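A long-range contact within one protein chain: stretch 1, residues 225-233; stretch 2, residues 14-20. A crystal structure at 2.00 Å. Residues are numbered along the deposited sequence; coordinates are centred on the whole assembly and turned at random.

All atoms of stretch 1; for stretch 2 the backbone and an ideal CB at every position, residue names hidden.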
# COMPACT_ATOMS: atom_id res chain seq x y z
N ARG B 225 -4.09 9.89 -14.17
CA ARG B 225 -3.06 10.68 -13.52
C ARG B 225 -2.14 9.66 -12.78
O ARG B 225 -2.23 9.47 -11.56
CB ARG B 225 -3.71 11.64 -12.54
CG ARG B 225 -2.73 12.67 -11.94
CD ARG B 225 -3.43 13.68 -11.10
NE ARG B 225 -4.05 13.02 -9.93
CZ ARG B 225 -5.08 13.49 -9.23
NH1 ARG B 225 -5.67 14.63 -9.60
NH2 ARG B 225 -5.55 12.80 -8.19
N HIS B 226 -1.22 9.08 -13.54
CA HIS B 226 -0.36 8.01 -13.07
C HIS B 226 0.44 8.38 -11.86
O HIS B 226 1.18 9.34 -11.86
CB HIS B 226 0.56 7.54 -14.23
CG HIS B 226 1.40 6.36 -13.89
ND1 HIS B 226 0.90 5.24 -13.23
CD2 HIS B 226 2.73 6.13 -14.09
CE1 HIS B 226 1.88 4.35 -13.11
NE2 HIS B 226 2.99 4.87 -13.60
N LEU B 227 0.27 7.60 -10.81
CA LEU B 227 1.06 7.83 -9.60
C LEU B 227 2.38 6.92 -9.66
O LEU B 227 2.29 5.69 -9.83
CB LEU B 227 0.21 7.67 -8.31
CG LEU B 227 0.73 8.33 -7.02
CD1 LEU B 227 -0.31 8.12 -5.97
CD2 LEU B 227 1.99 7.51 -6.57
N PRO B 228 3.59 7.57 -9.66
CA PRO B 228 4.90 6.88 -9.71
C PRO B 228 5.23 6.34 -8.37
O PRO B 228 5.48 7.10 -7.45
CB PRO B 228 5.89 7.99 -10.10
CG PRO B 228 5.25 9.26 -9.94
CD PRO B 228 3.73 9.03 -9.64
N PHE B 229 5.09 5.03 -8.19
CA PHE B 229 5.42 4.43 -6.88
C PHE B 229 6.94 4.23 -6.89
O PHE B 229 7.47 3.46 -7.73
CB PHE B 229 4.72 3.07 -6.68
CG PHE B 229 5.10 2.37 -5.37
CD1 PHE B 229 4.91 3.01 -4.17
CD2 PHE B 229 5.60 1.06 -5.38
CE1 PHE B 229 5.24 2.39 -2.97
CE2 PHE B 229 5.95 0.43 -4.18
CZ PHE B 229 5.77 1.11 -2.95
N ASN B 230 7.60 4.86 -5.93
CA ASN B 230 9.05 4.77 -5.81
C ASN B 230 9.63 3.63 -4.94
O ASN B 230 10.86 3.43 -4.91
CB ASN B 230 9.61 6.16 -5.47
CG ASN B 230 9.18 7.21 -6.50
OD1 ASN B 230 9.09 6.92 -7.73
ND2 ASN B 230 8.84 8.38 -6.02
N GLY B 231 8.75 2.87 -4.28
CA GLY B 231 9.19 1.69 -3.50
C GLY B 231 9.35 2.12 -2.06
O GLY B 231 9.15 3.27 -1.76
N PRO B 232 9.62 1.20 -1.13
CA PRO B 232 9.84 1.65 0.29
C PRO B 232 10.80 2.87 0.50
O PRO B 232 11.71 3.12 -0.26
CB PRO B 232 10.40 0.40 0.97
CG PRO B 232 11.05 -0.46 -0.28
CD PRO B 232 9.97 -0.23 -1.33
N ALA B 233 10.56 3.69 1.49
CA ALA B 233 11.29 4.93 1.57
C ALA B 233 11.41 5.37 2.99
O ALA B 233 10.47 5.27 3.75
CB ALA B 233 10.58 6.06 0.71
N UNK B 14 6.08 -4.32 -11.45
CA UNK B 14 5.25 -4.32 -10.22
C UNK B 14 4.88 -2.95 -9.74
O UNK B 14 3.68 -2.68 -9.60
CB UNK B 14 5.98 -5.05 -9.09
N UNK B 15 5.88 -2.08 -9.44
CA UNK B 15 5.61 -0.72 -8.94
C UNK B 15 4.71 0.12 -9.84
O UNK B 15 4.01 1.05 -9.37
CB UNK B 15 6.93 0.02 -8.75
N UNK B 16 4.79 -0.15 -11.13
CA UNK B 16 3.94 0.55 -12.10
C UNK B 16 2.40 0.43 -11.71
O UNK B 16 1.60 1.37 -11.91
CB UNK B 16 4.19 -0.03 -13.49
N UNK B 17 2.01 -0.73 -11.17
CA UNK B 17 0.60 -0.99 -10.81
C UNK B 17 0.27 -1.00 -9.34
O UNK B 17 -0.87 -1.25 -8.95
CB UNK B 17 0.18 -2.34 -11.39
N UNK B 18 1.22 -0.59 -8.51
CA UNK B 18 0.99 -0.60 -7.08
C UNK B 18 -0.05 0.43 -6.60
O UNK B 18 -0.90 0.08 -5.83
CB UNK B 18 2.32 -0.35 -6.36
N UNK B 19 0.07 1.70 -7.00
CA UNK B 19 -0.90 2.75 -6.64
C UNK B 19 -2.32 2.33 -7.13
O UNK B 19 -3.26 2.37 -6.36
CB UNK B 19 -0.49 4.09 -7.25
N UNK B 20 -2.42 1.75 -8.32
CA UNK B 20 -3.76 1.26 -8.80
C UNK B 20 -4.32 0.08 -7.94
O UNK B 20 -5.48 0.10 -7.52
CB UNK B 20 -3.65 0.80 -10.26

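Stretch 1 runs past without regular secondary structure, and what it offers is mostly apolar: the ring of F229 at the centre, L227 before it, G231 and P232 after it, and the imidazole of H226 at one end.

Position 14 has helical backbone angles and a CA-to-CB bond that points sideways, with no atom of stretch 1 within 5.5 Å of the ideal CB. This contact sets no rule there. The residue is leucine, L14, and it touches nothing in stretch 1.

Position 15 is different. Its CA-to-CB bond points toward stretch 1, and the ideal CB lies 3.6 Å from F229 O. Beyond it are the edge of the F229 ring and, farther along, the bare CA of G231. A long apolar chain could lie here, and a flat ring could reach both. The residue is tyrosine, Y15, at chi1 m. Its ring takes the edge of F229 on its face, edge-to-face, with centroids 4.8 Å apart and planes at 73°; the closest side-chain pair is F229 CD2 to Y15 CG, 3.5 Å. The far end of the ring passes G231, with G231 CA 3.5 Å from Y15 CE2, and the hydroxyl reaches P232, Y15 OH lying 3.6 Å from P232 CD. Glycine matters in this passage: a CB at G231 would come within 2.7 Å of Y15 OH, although the backbone angles of G231 call for glycine by themselves. The main chain of position 15 also serves, since one water donates to Y15 O (2.5 Å from the water O) and to L227 O (2.8 Å from the water O) and accepts from F229 N (3.0 Å from the water O), tying the two backbones together.

Position 16 points its CA-to-CB bond away, yet the ideal CB is only 5.0 Å from H226 CE1. A polar chain able to bend back toward the imidazole would suit, as would a small one that leaves it alone. The residue is asparagine, N16, whose end does come nearer; its backbone O lies at the edge of the H226 ring, 3.2 Å from H226 CE1.

Position 17 points away, out of reach, just before a helix, where a capping residue such as serine or aspartate is often found. Here it is methionine, M17, which makes no contact with stretch 1.

Position 18 points toward the F229 ring, its ideal CB 3.7 Å from F229 CD2. A compact apolar group fits. The residue is valine, V18; its CG1 sits over one face of the ring, 3.7 Å from the F229 centroid, a CH-pi contact.

Position 19 also points toward stretch 1, its ideal CB 3.8 Å from L227 CB. Early in a helix, proline is tolerated alongside alanine or valine. P19 packs its CG 3.6 Å from F229 CB and 3.4 Å from L227 O.

Position 20 is out of reach and unconstrained here; it is leucine, L20.

Stretch 2 (14-20) LYNMVPL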
# COMPACT_ATOMS: atom_id res chain seq x y z
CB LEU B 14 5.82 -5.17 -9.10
CG LEU B 14 5.09 -4.97 -7.76
CD1 LEU B 14 3.57 -5.33 -7.80
CD2 LEU B 14 5.82 -5.64 -6.58
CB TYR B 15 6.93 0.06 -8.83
CG TYR B 15 7.80 -0.42 -7.71
CD1 TYR B 15 7.45 -1.55 -6.93
CD2 TYR B 15 8.97 0.29 -7.41
CE1 TYR B 15 8.26 -1.97 -5.88
CE2 TYR B 15 9.79 -0.12 -6.40
CZ TYR B 15 9.43 -1.23 -5.64
OH TYR B 15 10.30 -1.57 -4.63
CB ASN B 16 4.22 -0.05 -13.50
CG ASN B 16 3.35 0.56 -14.60
OD1 ASN B 16 2.50 -0.11 -15.22
ND2 ASN B 16 3.55 1.82 -14.85
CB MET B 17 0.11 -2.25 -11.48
CG MET B 17 0.93 -3.48 -11.31
SD MET B 17 0.31 -4.85 -12.43
CE MET B 17 0.01 -5.54 -10.97
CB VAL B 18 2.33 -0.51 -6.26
CG1 VAL B 18 2.14 0.10 -4.83
CG2 VAL B 18 2.99 -1.90 -6.19
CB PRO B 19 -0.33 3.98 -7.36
CG PRO B 19 1.25 3.68 -7.33
CD PRO B 19 1.21 2.25 -7.77
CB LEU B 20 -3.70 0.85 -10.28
CG LEU B 20 -5.08 0.39 -10.79
CD1 LEU B 20 -6.10 1.51 -10.67
CD2 LEU B 20 -5.09 -0.18 -12.13
O HOH W 1 3.79 3.38 -10.27
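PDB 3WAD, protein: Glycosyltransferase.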